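Local coordinates for protein methyltransferase (Pyrococcus horikoshii, PDB 1IXK) that probably transfers a methyl group from S-adenosyl-L-methionine to carbon 5 of cytidine in tRNA, as a member of the RsmB/NOP family of RNA methyltransferases, at residues P44-V49 with E78-L82; R48-L52 with S134-Q138; P251-F256 with A278-F283; E268-K273 with E290-R295. All coordinates share one frame; numbering follows the deposited sequence.

Contact 1: residues P44-V49 with E78-L82; sequences PRCFRV and EGFCL
F47 and F80 face each other as an antiparallel hydrogen-bonded pair, and the path of F47 from CB outward shows how a ring can cover a neighbouring strand. CB lifts the side chain off the sheet, and CG, caught between the backbone N and the carbonyl carbon (chi1 65°), swings the ring back over the partner strand. The inner ring atom F47 CD2 hangs 3.9 Å from F80 O. Farther out, CE1 meets F80 CD2, while CE2 turns the ring edge to L82 CD2. At the tip, F47 CZ lies 3.6 Å from F80 CB, which reaches over the ring face in a CH-pi contact. The two aromatic planes, 28° apart, are displaced so that little of one ring lies above the other; F70 meets both edge-to-face. Replacing F47 with an alanine would probably leave F80 CB without its aromatic cover and open a gap beside L82.

Reciprocal bonds lock this pair, F47 N to F80 O at 2.8 Å and F80 N to F47 O at 2.9 Å. On the opposite face, C46 SG and C81 SG are joined at 2.0 Å (chi3 93°), across a non-hydrogen-bonded pair whose CA atoms stand only 3.9 Å apart. A cross-strand disulfide of this kind staples two central strands of the four-stranded antiparallel sheet in the N-terminal RsmF-type domain.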
loop_
_atom_site.group_PDB
_atom_site.type_symbol
_atom_site.label_atom_id
_atom_site.label_comp_id
_atom_site.label_asym_id
_atom_site.label_seq_id
_atom_site.Cartn_x
_atom_site.Cartn_y
_atom_site.Cartn_z
ATOM N N PRO A 44 10.012 4.278 -11.530
ATOM C CA PRO A 44 11.448 4.213 -11.252
ATOM C C PRO A 44 11.661 3.023 -10.324
ATOM O O PRO A 44 10.704 2.517 -9.743
ATOM C CB PRO A 44 11.723 5.533 -10.535
ATOM C CG PRO A 44 10.622 6.441 -11.024
ATOM C CD PRO A 44 9.435 5.529 -11.011
ATOM N N ARG A 45 12.898 2.564 -10.194
ATOM C CA ARG A 45 13.186 1.453 -9.295
ATOM C C ARG A 45 13.532 2.082 -7.946
ATOM O O ARG A 45 14.422 2.928 -7.862
ATOM C CB ARG A 45 14.363 0.624 -9.826
ATOM C CG ARG A 45 14.720 -0.571 -8.958
ATOM C CD ARG A 45 15.696 -1.527 -9.641
ATOM N NE ARG A 45 15.081 -2.264 -10.743
ATOM C CZ ARG A 45 14.957 -1.803 -11.986
ATOM N NH1 ARG A 45 15.412 -0.596 -12.305
ATOM N NH2 ARG A 45 14.365 -2.549 -12.912
ATOM N N CYS A 46 12.816 1.688 -6.897
ATOM C CA CYS A 46 13.060 2.249 -5.571
ATOM C C CYS A 46 13.475 1.178 -4.570
ATOM O O CYS A 46 13.218 -0.012 -4.767
ATOM C CB CYS A 46 11.804 2.961 -5.055
ATOM S SG CYS A 46 10.990 4.091 -6.232
ATOM N N PHE A 47 14.126 1.600 -3.490
ATOM C CA PHE A 47 14.550 0.645 -2.477
ATOM C C PHE A 47 14.365 1.205 -1.079
ATOM O O PHE A 47 14.286 2.414 -0.884
ATOM C CB PHE A 47 16.019 0.245 -2.698
ATOM C CG PHE A 47 16.995 1.378 -2.521
ATOM C CD1 PHE A 47 17.436 1.747 -1.253
ATOM C CD2 PHE A 47 17.448 2.097 -3.622
ATOM C CE1 PHE A 47 18.310 2.816 -1.085
ATOM C CE2 PHE A 47 18.327 3.173 -3.463
ATOM C CZ PHE A 47 18.758 3.534 -2.193
ATOM N N ARG A 48 14.310 0.299 -0.112
ATOM C CA ARG A 48 14.137 0.648 1.286
ATOM C C ARG A 48 15.351 0.147 2.052
ATOM O O ARG A 48 15.765 -0.995 1.887
ATOM C CB ARG A 48 12.878 -0.031 1.823
ATOM C CG ARG A 48 12.640 0.120 3.312
ATOM C CD ARG A 48 11.556 -0.850 3.754
ATOM N NE ARG A 48 12.087 -2.141 4.178
ATOM C CZ ARG A 48 11.525 -3.316 3.908
ATOM N NH1 ARG A 48 12.082 -4.431 4.355
ATOM N NH2 ARG A 48 10.424 -3.384 3.166
ATOM N N VAL A 49 15.930 1.004 2.881
ATOM C CA VAL A 49 17.087 0.601 3.676
ATOM C C VAL A 49 16.597 -0.288 4.817
ATOM O O VAL A 49 15.650 0.071 5.520
ATOM C CB VAL A 49 17.793 1.818 4.300
ATOM C CG1 VAL A 49 18.934 1.347 5.191
ATOM C CG2 VAL A 49 18.302 2.752 3.203
ATOM N N GLU A 78 13.278 5.759 5.141
ATOM C CA GLU A 78 14.174 4.694 4.690
ATOM C C GLU A 78 14.076 4.415 3.186
ATOM O O GLU A 78 14.832 3.599 2.656
ATOM C CB GLU A 78 13.866 3.385 5.434
ATOM C CG GLU A 78 14.051 3.398 6.956
ATOM C CD GLU A 78 12.910 4.061 7.709
ATOM O OE1 GLU A 78 11.813 4.236 7.134
ATOM O OE2 GLU A 78 13.109 4.395 8.896
ATOM N N GLY A 79 13.156 5.087 2.499
ATOM C CA GLY A 79 12.969 4.840 1.078
ATOM C C GLY A 79 13.594 5.834 0.115
ATOM O O GLY A 79 13.593 7.037 0.358
ATOM N N PHE A 80 14.114 5.318 -0.994
ATOM C CA PHE A 80 14.748 6.141 -2.017
ATOM C C PHE A 80 14.431 5.567 -3.391
ATOM O O PHE A 80 14.239 4.359 -3.530
ATOM C CB PHE A 80 16.270 6.132 -1.819
ATOM C CG PHE A 80 16.712 6.654 -0.486
ATOM C CD1 PHE A 80 17.028 7.997 -0.321
ATOM C CD2 PHE A 80 16.802 5.802 0.613
ATOM C CE1 PHE A 80 17.432 8.486 0.921
ATOM C CE2 PHE A 80 17.201 6.280 1.857
ATOM C CZ PHE A 80 17.516 7.621 2.013
ATOM N N CYS A 81 14.371 6.430 -4.400
ATOM C CA CYS A 81 14.121 5.977 -5.760
ATOM C C CYS A 81 15.329 6.368 -6.614
ATOM O O CYS A 81 15.809 7.504 -6.573
ATOM C CB CYS A 81 12.825 6.574 -6.318
ATOM S SG CYS A 81 11.306 5.962 -5.491
ATOM N N LEU A 82 15.828 5.402 -7.369
ATOM C CA LEU A 82 17.006 5.597 -8.208
ATOM C C LEU A 82 16.885 6.598 -9.351
ATOM O O LEU A 82 15.882 6.631 -10.067
ATOM C CB LEU A 82 17.445 4.245 -8.763
ATOM C CG LEU A 82 17.983 3.289 -7.706
ATOM C CD1 LEU A 82 17.889 1.852 -8.199
ATOM C CD2 LEU A 82 19.429 3.677 -7.383
HETATM O O HOH W 1 14.874 4.407 -11.366
#

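Contact 2: residues R48-L52 with S134-Q138; sequences RVNTL and SYLAQ
The guanidinium of R48 has Y135 CB and CA over one face, while S134 OG and Q138 OE1 come to its edge. The Y135 ring in turn carries R48 CD on one face, 3.3 Å from the ring centroid and almost on its normal, a close CH-pi contact; the guanidinium and ring planes are 32° apart. A bend at chi3 (91°) turns the arginine tip from this ring toward the helix. There R48 NH1 donates to S134 OG at 2.9 Å, and R48 NE reaches Q138 OE1 at 2.9 Å from above the carbonyl plane, a rather bent bond. R48 NH2 is taken by Q103 and by the backbone oxygen of G131. That glycine belongs to the predicted S-adenosyl-L-methionine loop 126-132, from which helix 131-139 of the Rossmann-like methyltransferase domain springs, so the strand's arginine reaches the start of that helix, next to the predicted cofactor loop. A leucine in place of R48 would probably leave S134 OG and Q138 OE1 without their charged donor and set the Q138 amide freer to turn.

That amide is gripped at its other end too: Q138 NE2 donates to V49 O at 2.8 Å, nearly in both planes, and a water joins it to T51 OG1. Beyond the strand, N50 OD1 accepts from L52 N in an Asx turn, while N50 ND2 donates to L166 O; L52 CG rests 3.6 Å from Q138 CB.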
loop_
_atom_site.group_PDB
_atom_site.type_symbol
_atom_site.label_atom_id
_atom_site.label_comp_id
_atom_site.label_asym_id
_atom_site.label_seq_id
_atom_site.Cartn_x
_atom_site.Cartn_y
_atom_site.Cartn_z
ATOM N N ARG A 48 14.310 0.299 -0.112
ATOM C CA ARG A 48 14.137 0.648 1.286
ATOM C C ARG A 48 15.351 0.147 2.052
ATOM O O ARG A 48 15.765 -0.995 1.887
ATOM C CB ARG A 48 12.878 -0.031 1.823
ATOM C CG ARG A 48 12.640 0.120 3.312
ATOM C CD ARG A 48 11.556 -0.850 3.754
ATOM N NE ARG A 48 12.087 -2.141 4.178
ATOM C CZ ARG A 48 11.525 -3.316 3.908
ATOM N NH1 ARG A 48 12.082 -4.431 4.355
ATOM N NH2 ARG A 48 10.424 -3.384 3.166
ATOM N N VAL A 49 15.930 1.004 2.881
ATOM C CA VAL A 49 17.087 0.601 3.676
ATOM C C VAL A 49 16.597 -0.288 4.817
ATOM O O VAL A 49 15.650 0.071 5.520
ATOM C CB VAL A 49 17.793 1.818 4.300
ATOM C CG1 VAL A 49 18.934 1.347 5.191
ATOM C CG2 VAL A 49 18.302 2.752 3.203
ATOM N N ASN A 50 17.232 -1.442 4.997
ATOM C CA ASN A 50 16.851 -2.338 6.080
ATOM C C ASN A 50 17.621 -1.914 7.323
ATOM O O ASN A 50 18.773 -2.306 7.531
ATOM C CB ASN A 50 17.169 -3.792 5.724
ATOM C CG ASN A 50 16.883 -4.743 6.870
ATOM O OD1 ASN A 50 16.167 -4.401 7.811
ATOM N ND2 ASN A 50 17.436 -5.944 6.794
ATOM N N THR A 51 16.973 -1.099 8.147
ATOM C CA THR A 51 17.596 -0.589 9.357
ATOM C C THR A 51 17.840 -1.654 10.419
ATOM O O THR A 51 18.412 -1.371 11.471
ATOM C CB THR A 51 16.778 0.567 9.942
ATOM O OG1 THR A 51 15.444 0.128 10.225
ATOM C CG2 THR A 51 16.733 1.715 8.943
ATOM N N LEU A 52 17.409 -2.882 10.147
ATOM C CA LEU A 52 17.649 -3.970 11.083
ATOM C C LEU A 52 19.114 -4.362 10.932
ATOM O O LEU A 52 19.703 -4.953 11.837
ATOM C CB LEU A 52 16.776 -5.185 10.764
ATOM C CG LEU A 52 15.308 -5.177 11.202
ATOM C CD1 LEU A 52 14.662 -6.480 10.788
ATOM C CD2 LEU A 52 15.214 -4.995 12.714
ATOM N N SER A 134 8.065 -7.078 6.111
ATOM C CA SER A 134 9.423 -6.865 6.604
ATOM C C SER A 134 9.640 -5.397 6.994
ATOM O O SER A 134 10.472 -5.088 7.850
ATOM C CB SER A 134 10.456 -7.316 5.554
ATOM O OG SER A 134 10.238 -6.711 4.292
ATOM N N TYR A 135 8.884 -4.490 6.385
ATOM C CA TYR A 135 9.019 -3.080 6.740
ATOM C C TYR A 135 8.476 -2.933 8.163
ATOM O O TYR A 135 9.086 -2.267 9.008
ATOM C CB TYR A 135 8.231 -2.189 5.765
ATOM C CG TYR A 135 8.737 -0.755 5.674
ATOM C CD1 TYR A 135 8.456 0.029 4.554
ATOM C CD2 TYR A 135 9.523 -0.194 6.689
ATOM C CE1 TYR A 135 8.948 1.332 4.436
ATOM C CE2 TYR A 135 10.020 1.115 6.583
ATOM C CZ TYR A 135 9.728 1.868 5.449
ATOM O OH TYR A 135 10.217 3.154 5.316
ATOM N N LEU A 136 7.336 -3.568 8.435
ATOM C CA LEU A 136 6.744 -3.519 9.772
ATOM C C LEU A 136 7.762 -4.042 10.781
ATOM O O LEU A 136 7.924 -3.478 11.865
ATOM C CB LEU A 136 5.479 -4.386 9.855
ATOM C CG LEU A 136 4.280 -4.022 8.979
ATOM C CD1 LEU A 136 3.225 -5.120 9.091
ATOM C CD2 LEU A 136 3.702 -2.667 9.396
ATOM N N ALA A 137 8.447 -5.121 10.414
ATOM C CA ALA A 137 9.443 -5.723 11.287
ATOM C C ALA A 137 10.585 -4.782 11.667
ATOM O O ALA A 137 10.977 -4.731 12.833
ATOM C CB ALA A 137 10.011 -6.996 10.645
ATOM N N GLN A 138 11.131 -4.042 10.706
ATOM C CA GLN A 138 12.234 -3.150 11.044
ATOM C C GLN A 138 11.740 -1.943 11.836
ATOM O O GLN A 138 12.449 -1.422 12.696
ATOM C CB GLN A 138 13.023 -2.730 9.787
ATOM C CG GLN A 138 12.313 -1.831 8.789
ATOM C CD GLN A 138 13.181 -1.539 7.569
ATOM O OE1 GLN A 138 13.451 -2.426 6.755
ATOM N NE2 GLN A 138 13.630 -0.294 7.444
HETATM O O HOH W 2 13.274 -5.556 7.026
HETATM O O HOH W 3 15.035 -1.194 12.557
HETATM O O HOH W 4 13.128 1.431 9.713
#

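Contact 3: residues P251-F256 with A278-F283; sequences PEENEF and ALTNPF
P251, E255 and F256 meet L279, P282 and F283 in a mostly apolar contact between the start of helix 255-264 and an irregular loop, with one hydrogen bond at its inner end. It lies in the Rossmann-like methyltransferase domain, away from the predicted cofactor and nucleophile positions, where the loop between strands 276-277 and 295-297 folds back over the helix start. Two prolines form the middle: P251 CG sits 3.9 Å from P282 CB, the two rings lying alongside but pointing opposite ways. F256 turns an edge to the second proline, with CE1 at 3.7 Å from P282 CG. F283 stands nearly square to P251, its CE2 being 4.0 Å from P251 CG, and continues onto helix 18-28, so the loop is wedged between two helices. The turn leading into the helix is pinned by P251 O, which accepts from N254 N and F256 N on opposite faces of its plane.

E255 supplies the polar part. A bend at chi2 (87°) folds its carboxylate over to the loop backbone, and the group also forms a salt bridge with R296, which probably steadies its charge. E255 CG comes 3.1 Å from L279 O, a buried oxygen with no polar partner in the model. The neighbouring amide fares better: L279 N donates to E255 OE2 at 2.9 Å, meeting the carboxylate on its anti side, 30° out of its plane.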
loop_
_atom_site.group_PDB
_atom_site.type_symbol
_atom_site.label_atom_id
_atom_site.label_comp_id
_atom_site.label_asym_id
_atom_site.label_seq_id
_atom_site.Cartn_x
_atom_site.Cartn_y
_atom_site.Cartn_z
ATOM N N PRO A 251 -13.626 4.648 -6.501
ATOM C CA PRO A 251 -14.175 5.052 -5.204
ATOM C C PRO A 251 -14.849 3.872 -4.498
ATOM O O PRO A 251 -14.856 3.804 -3.274
ATOM C CB PRO A 251 -15.175 6.144 -5.575
ATOM C CG PRO A 251 -14.563 6.762 -6.798
ATOM C CD PRO A 251 -14.094 5.543 -7.574
ATOM N N GLU A 252 -15.411 2.942 -5.274
ATOM C CA GLU A 252 -16.089 1.786 -4.690
ATOM C C GLU A 252 -15.176 0.915 -3.830
ATOM O O GLU A 252 -15.637 0.278 -2.882
ATOM C CB GLU A 252 -16.739 0.915 -5.783
ATOM C CG GLU A 252 -17.972 1.536 -6.450
ATOM C CD GLU A 252 -17.635 2.437 -7.621
ATOM O OE1 GLU A 252 -16.442 2.791 -7.791
ATOM O OE2 GLU A 252 -18.573 2.797 -8.374
ATOM N N GLU A 253 -13.889 0.877 -4.166
ATOM C CA GLU A 253 -12.932 0.074 -3.412
ATOM C C GLU A 253 -12.196 0.918 -2.380
ATOM O O GLU A 253 -11.446 0.387 -1.555
ATOM C CB GLU A 253 -11.889 -0.545 -4.354
ATOM C CG GLU A 253 -12.443 -1.429 -5.451
ATOM C CD GLU A 253 -11.363 -1.857 -6.429
ATOM O OE1 GLU A 253 -10.492 -2.668 -6.049
ATOM O OE2 GLU A 253 -11.377 -1.365 -7.575
ATOM N N ASN A 254 -12.407 2.231 -2.431
ATOM C CA ASN A 254 -11.725 3.150 -1.524
ATOM C C ASN A 254 -12.655 3.934 -0.593
ATOM O O ASN A 254 -13.034 3.451 0.483
ATOM C CB ASN A 254 -10.871 4.137 -2.334
ATOM C CG ASN A 254 -9.781 3.446 -3.145
ATOM O OD1 ASN A 254 -9.288 2.387 -2.763
ATOM N ND2 ASN A 254 -9.385 4.061 -4.254
ATOM N N GLU A 255 -13.007 5.147 -1.007
ATOM C CA GLU A 255 -13.884 6.015 -0.222
ATOM C C GLU A 255 -15.193 5.359 0.215
ATOM O O GLU A 255 -15.646 5.555 1.345
ATOM C CB GLU A 255 -14.199 7.293 -1.006
ATOM C CG GLU A 255 -13.017 8.258 -1.133
ATOM C CD GLU A 255 -12.108 7.976 -2.321
ATOM O OE1 GLU A 255 -12.314 6.967 -3.026
ATOM O OE2 GLU A 255 -11.178 8.779 -2.545
ATOM N N PHE A 256 -15.813 4.599 -0.682
ATOM C CA PHE A 256 -17.078 3.923 -0.368
ATOM C C PHE A 256 -16.913 2.912 0.766
ATOM O O PHE A 256 -17.791 2.768 1.621
ATOM C CB PHE A 256 -17.614 3.190 -1.599
ATOM C CG PHE A 256 -18.267 4.084 -2.618
ATOM C CD1 PHE A 256 -18.081 5.461 -2.593
ATOM C CD2 PHE A 256 -19.046 3.534 -3.633
ATOM C CE1 PHE A 256 -18.661 6.282 -3.563
ATOM C CE2 PHE A 256 -19.627 4.343 -4.608
ATOM C CZ PHE A 256 -19.431 5.722 -4.572
ATOM N N ALA A 278 -8.602 12.533 -0.102
ATOM C CA ALA A 278 -9.448 11.525 -0.724
ATOM C C ALA A 278 -10.675 12.259 -1.255
ATOM O O ALA A 278 -10.921 13.408 -0.885
ATOM C CB ALA A 278 -9.863 10.462 0.297
ATOM N N LEU A 279 -11.443 11.600 -2.114
ATOM C CA LEU A 279 -12.628 12.208 -2.710
ATOM C C LEU A 279 -13.833 12.197 -1.771
ATOM O O LEU A 279 -14.181 11.153 -1.226
ATOM C CB LEU A 279 -12.972 11.467 -4.005
ATOM C CG LEU A 279 -11.857 11.388 -5.052
ATOM C CD1 LEU A 279 -12.255 10.414 -6.160
ATOM C CD2 LEU A 279 -11.581 12.767 -5.620
ATOM N N THR A 280 -14.471 13.355 -1.580
ATOM C CA THR A 280 -15.643 13.421 -0.701
ATOM C C THR A 280 -16.948 13.640 -1.461
ATOM O O THR A 280 -18.017 13.717 -0.853
ATOM C CB THR A 280 -15.516 14.533 0.367
ATOM O OG1 THR A 280 -15.391 15.802 -0.276
ATOM C CG2 THR A 280 -14.309 14.287 1.254
ATOM N N ASN A 281 -16.860 13.764 -2.782
ATOM C CA ASN A 281 -18.055 13.938 -3.605
ATOM C C ASN A 281 -17.899 13.164 -4.915
ATOM O O ASN A 281 -18.173 13.686 -5.989
ATOM C CB ASN A 281 -18.296 15.419 -3.921
ATOM C CG ASN A 281 -19.704 15.682 -4.439
ATOM O OD1 ASN A 281 -19.928 16.588 -5.242
ATOM N ND2 ASN A 281 -20.662 14.894 -3.963
ATOM N N PRO A 282 -17.454 11.901 -4.841
ATOM C CA PRO A 282 -17.286 11.119 -6.071
ATOM C C PRO A 282 -18.621 10.855 -6.756
ATOM O O PRO A 282 -19.541 10.332 -6.141
ATOM C CB PRO A 282 -16.627 9.837 -5.575
ATOM C CG PRO A 282 -17.252 9.665 -4.213
ATOM C CD PRO A 282 -17.181 11.073 -3.651
ATOM N N PHE A 283 -18.716 11.224 -8.029
ATOM C CA PHE A 283 -19.938 11.037 -8.807
ATOM C C PHE A 283 -21.105 11.836 -8.225
ATOM O O PHE A 283 -22.271 11.520 -8.480
ATOM C CB PHE A 283 -20.323 9.554 -8.858
ATOM C CG PHE A 283 -19.232 8.646 -9.368
ATOM C CD1 PHE A 283 -18.636 8.869 -10.609
ATOM C CD2 PHE A 283 -18.828 7.545 -8.620
ATOM C CE1 PHE A 283 -17.657 7.999 -11.095
ATOM C CE2 PHE A 283 -17.854 6.670 -9.099
ATOM C CZ PHE A 283 -17.267 6.898 -10.336
#

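Contact 4: residues E268-K273 with E290-R295; sequences ELLPLK and EIKNAR
E290 O is gripped twice by one residue, N293, through its backbone N at 3.0 Å and through its side-chain amide, while L269 CD1 of the facing strand lies against the same oxygen at 3.4 Å. The amide donor, N293 ND2, comes in the carbonyl plane on a lone pair, and this tie fixes the rotation of the asparagine head. Its other end, N293 OD1, is thereby set beside the P271 ring, 3.3 Å from P271 CG; the proline nitrogen has no hydrogen to offer, so this is contact without a bond.

E290 stretches the other way. With CG on the far side of CA from the backbone N (chi1 166°) and the chain extended beyond it, the carboxylate reaches the strand, where L269 N donates to E290 OE2 at 2.9 Å. The bond is nearly straight at its hydrogen (171°) but arrives from above the carboxylate plane. E268, the neighbouring acid, is paired with R313, which probably softens the repulsion between the two. L269 packs against the turn, its CD1 4.0 Å from I291 CD1.

Toward the loop end, L272 CB packs 3.4 Å from R295 CG, and L272 O lies over one guanidinium face of R295, whose NH2 is bonded to the carbonyl of G275. Two waters bridge N293 O, one to L270 O through a weak bond at the N293 end, the other to L272 O. With a single direct hydrogen bond between them, the segments 268-273 and 290-295 are therefore held largely by side-chain packing and water-bridged carbonyls.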
loop_
_atom_site.group_PDB
_atom_site.type_symbol
_atom_site.label_atom_id
_atom_site.label_comp_id
_atom_site.label_asym_id
_atom_site.label_seq_id
_atom_site.Cartn_x
_atom_site.Cartn_y
_atom_site.Cartn_z
ATOM N N GLU A 268 -12.881 6.029 13.801
ATOM C CA GLU A 268 -12.686 7.403 13.371
ATOM C C GLU A 268 -11.415 7.416 12.523
ATOM O O GLU A 268 -10.545 6.564 12.691
ATOM C CB GLU A 268 -12.502 8.327 14.578
ATOM C CG GLU A 268 -11.208 8.089 15.343
ATOM C CD GLU A 268 -11.151 8.847 16.659
ATOM O OE1 GLU A 268 -12.074 9.641 16.936
ATOM O OE2 GLU A 268 -10.183 8.649 17.419
ATOM N N LEU A 269 -11.308 8.371 11.610
ATOM C CA LEU A 269 -10.118 8.453 10.776
ATOM C C LEU A 269 -9.099 9.399 11.396
ATOM O O LEU A 269 -9.469 10.385 12.035
ATOM C CB LEU A 269 -10.479 8.941 9.372
ATOM C CG LEU A 269 -11.418 8.066 8.535
ATOM C CD1 LEU A 269 -11.561 8.676 7.154
ATOM C CD2 LEU A 269 -10.878 6.646 8.435
ATOM N N LEU A 270 -7.818 9.085 11.222
ATOM C CA LEU A 270 -6.748 9.928 11.739
ATOM C C LEU A 270 -6.060 10.589 10.547
ATOM O O LEU A 270 -6.008 10.019 9.453
ATOM C CB LEU A 270 -5.740 9.098 12.542
ATOM C CG LEU A 270 -6.306 8.343 13.752
ATOM C CD1 LEU A 270 -5.194 7.555 14.426
ATOM C CD2 LEU A 270 -6.936 9.323 14.736
ATOM N N PRO A 271 -5.526 11.805 10.741
ATOM C CA PRO A 271 -4.844 12.554 9.681
ATOM C C PRO A 271 -3.595 11.879 9.124
ATOM O O PRO A 271 -2.812 11.298 9.870
ATOM C CB PRO A 271 -4.498 13.882 10.359
ATOM C CG PRO A 271 -5.539 14.018 11.417
ATOM C CD PRO A 271 -5.639 12.620 11.964
ATOM N N LEU A 272 -3.437 11.957 7.806
ATOM C CA LEU A 272 -2.271 11.419 7.110
ATOM C C LEU A 272 -1.687 12.599 6.345
ATOM O O LEU A 272 -2.426 13.411 5.791
ATOM C CB LEU A 272 -2.669 10.297 6.151
ATOM C CG LEU A 272 -3.019 8.979 6.846
ATOM C CD1 LEU A 272 -3.557 7.987 5.823
ATOM C CD2 LEU A 272 -1.789 8.419 7.542
ATOM N N LYS A 273 -0.364 12.681 6.302
ATOM C CA LYS A 273 0.310 13.809 5.671
ATOM C C LYS A 273 0.490 13.868 4.156
ATOM O O LYS A 273 0.218 14.899 3.542
ATOM C CB LYS A 273 1.682 14.001 6.327
ATOM C CG LYS A 273 2.386 15.294 5.935
ATOM C CD LYS A 273 3.754 15.406 6.596
ATOM C CE LYS A 273 4.322 16.813 6.450
ATOM N NZ LYS A 273 4.293 17.287 5.036
ATOM N N GLU A 290 -14.936 13.868 6.985
ATOM C CA GLU A 290 -13.891 13.123 7.684
ATOM C C GLU A 290 -13.030 12.297 6.717
ATOM O O GLU A 290 -11.857 12.024 6.988
ATOM C CB GLU A 290 -14.535 12.224 8.753
ATOM C CG GLU A 290 -13.636 11.152 9.350
ATOM C CD GLU A 290 -14.204 10.554 10.640
ATOM O OE1 GLU A 290 -15.437 10.340 10.717
ATOM O OE2 GLU A 290 -13.415 10.294 11.575
ATOM N N ILE A 291 -13.610 11.923 5.584
ATOM C CA ILE A 291 -12.900 11.143 4.571
ATOM C C ILE A 291 -11.683 11.898 4.027
ATOM O O ILE A 291 -10.763 11.288 3.486
ATOM C CB ILE A 291 -13.843 10.774 3.398
ATOM C CG1 ILE A 291 -14.960 9.861 3.903
ATOM C CG2 ILE A 291 -13.071 10.063 2.288
ATOM C CD1 ILE A 291 -14.471 8.532 4.414
ATOM N N LYS A 292 -11.666 13.223 4.168
ATOM C CA LYS A 292 -10.516 13.983 3.683
ATOM C C LYS A 292 -9.241 13.661 4.464
ATOM O O LYS A 292 -8.150 14.098 4.088
ATOM C CB LYS A 292 -10.795 15.490 3.710
ATOM C CG LYS A 292 -11.810 15.903 2.661
ATOM C CD LYS A 292 -11.703 17.363 2.279
ATOM C CE LYS A 292 -12.700 17.700 1.177
ATOM N NZ LYS A 292 -12.565 19.112 0.727
ATOM N N ASN A 293 -9.378 12.898 5.546
ATOM C CA ASN A 293 -8.222 12.472 6.337
ATOM C C ASN A 293 -7.507 11.377 5.541
ATOM O O ASN A 293 -6.305 11.144 5.710
ATOM C CB ASN A 293 -8.659 11.917 7.698
ATOM C CG ASN A 293 -8.892 13.010 8.730
ATOM O OD1 ASN A 293 -7.956 13.682 9.153
ATOM N ND2 ASN A 293 -10.143 13.191 9.136
ATOM N N ALA A 294 -8.265 10.705 4.675
ATOM C CA ALA A 294 -7.723 9.652 3.814
ATOM C C ALA A 294 -6.968 10.336 2.676
ATOM O O ALA A 294 -7.249 11.490 2.355
ATOM C CB ALA A 294 -8.855 8.794 3.259
ATOM N N ARG A 295 -6.027 9.626 2.059
ATOM C CA ARG A 295 -5.212 10.203 0.993
ATOM C C ARG A 295 -5.166 9.362 -0.272
ATOM O O ARG A 295 -5.442 8.169 -0.251
ATOM C CB ARG A 295 -3.767 10.388 1.476
ATOM C CG ARG A 295 -3.630 10.896 2.902
ATOM C CD ARG A 295 -4.358 12.205 3.099
ATOM N NE ARG A 295 -3.752 13.304 2.356
ATOM C CZ ARG A 295 -4.263 14.530 2.302
ATOM N NH1 ARG A 295 -5.386 14.806 2.945
ATOM N NH2 ARG A 295 -3.655 15.481 1.607
HETATM O O HOH W 5 -6.735 8.654 7.316
HETATM O O HOH W 6 -5.134 14.119 6.020
#

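From the N terminus, contact 1 closes the first loop, bringing 78-82 back beside 44-49 after helix 56-65 and strand 69-73. Contact 2 starts from the same strand but spans farther, to 134-138, so the second segment of contact 1 nests inside its loop; E78 and Y135 join the two directly. Together they tie the N-terminal antiparallel sheet to a helix of the methyltransferase domain. Contacts 3 and 4 follow later in the chain and cross, their segments alternating, which ties helix 255-264 and strand 267-270 to the loop 278-294. They meet at A278 and A294, while contacts 1 and 3 lie on opposite sides of the chain's centre, their own centres about 29 Å apart.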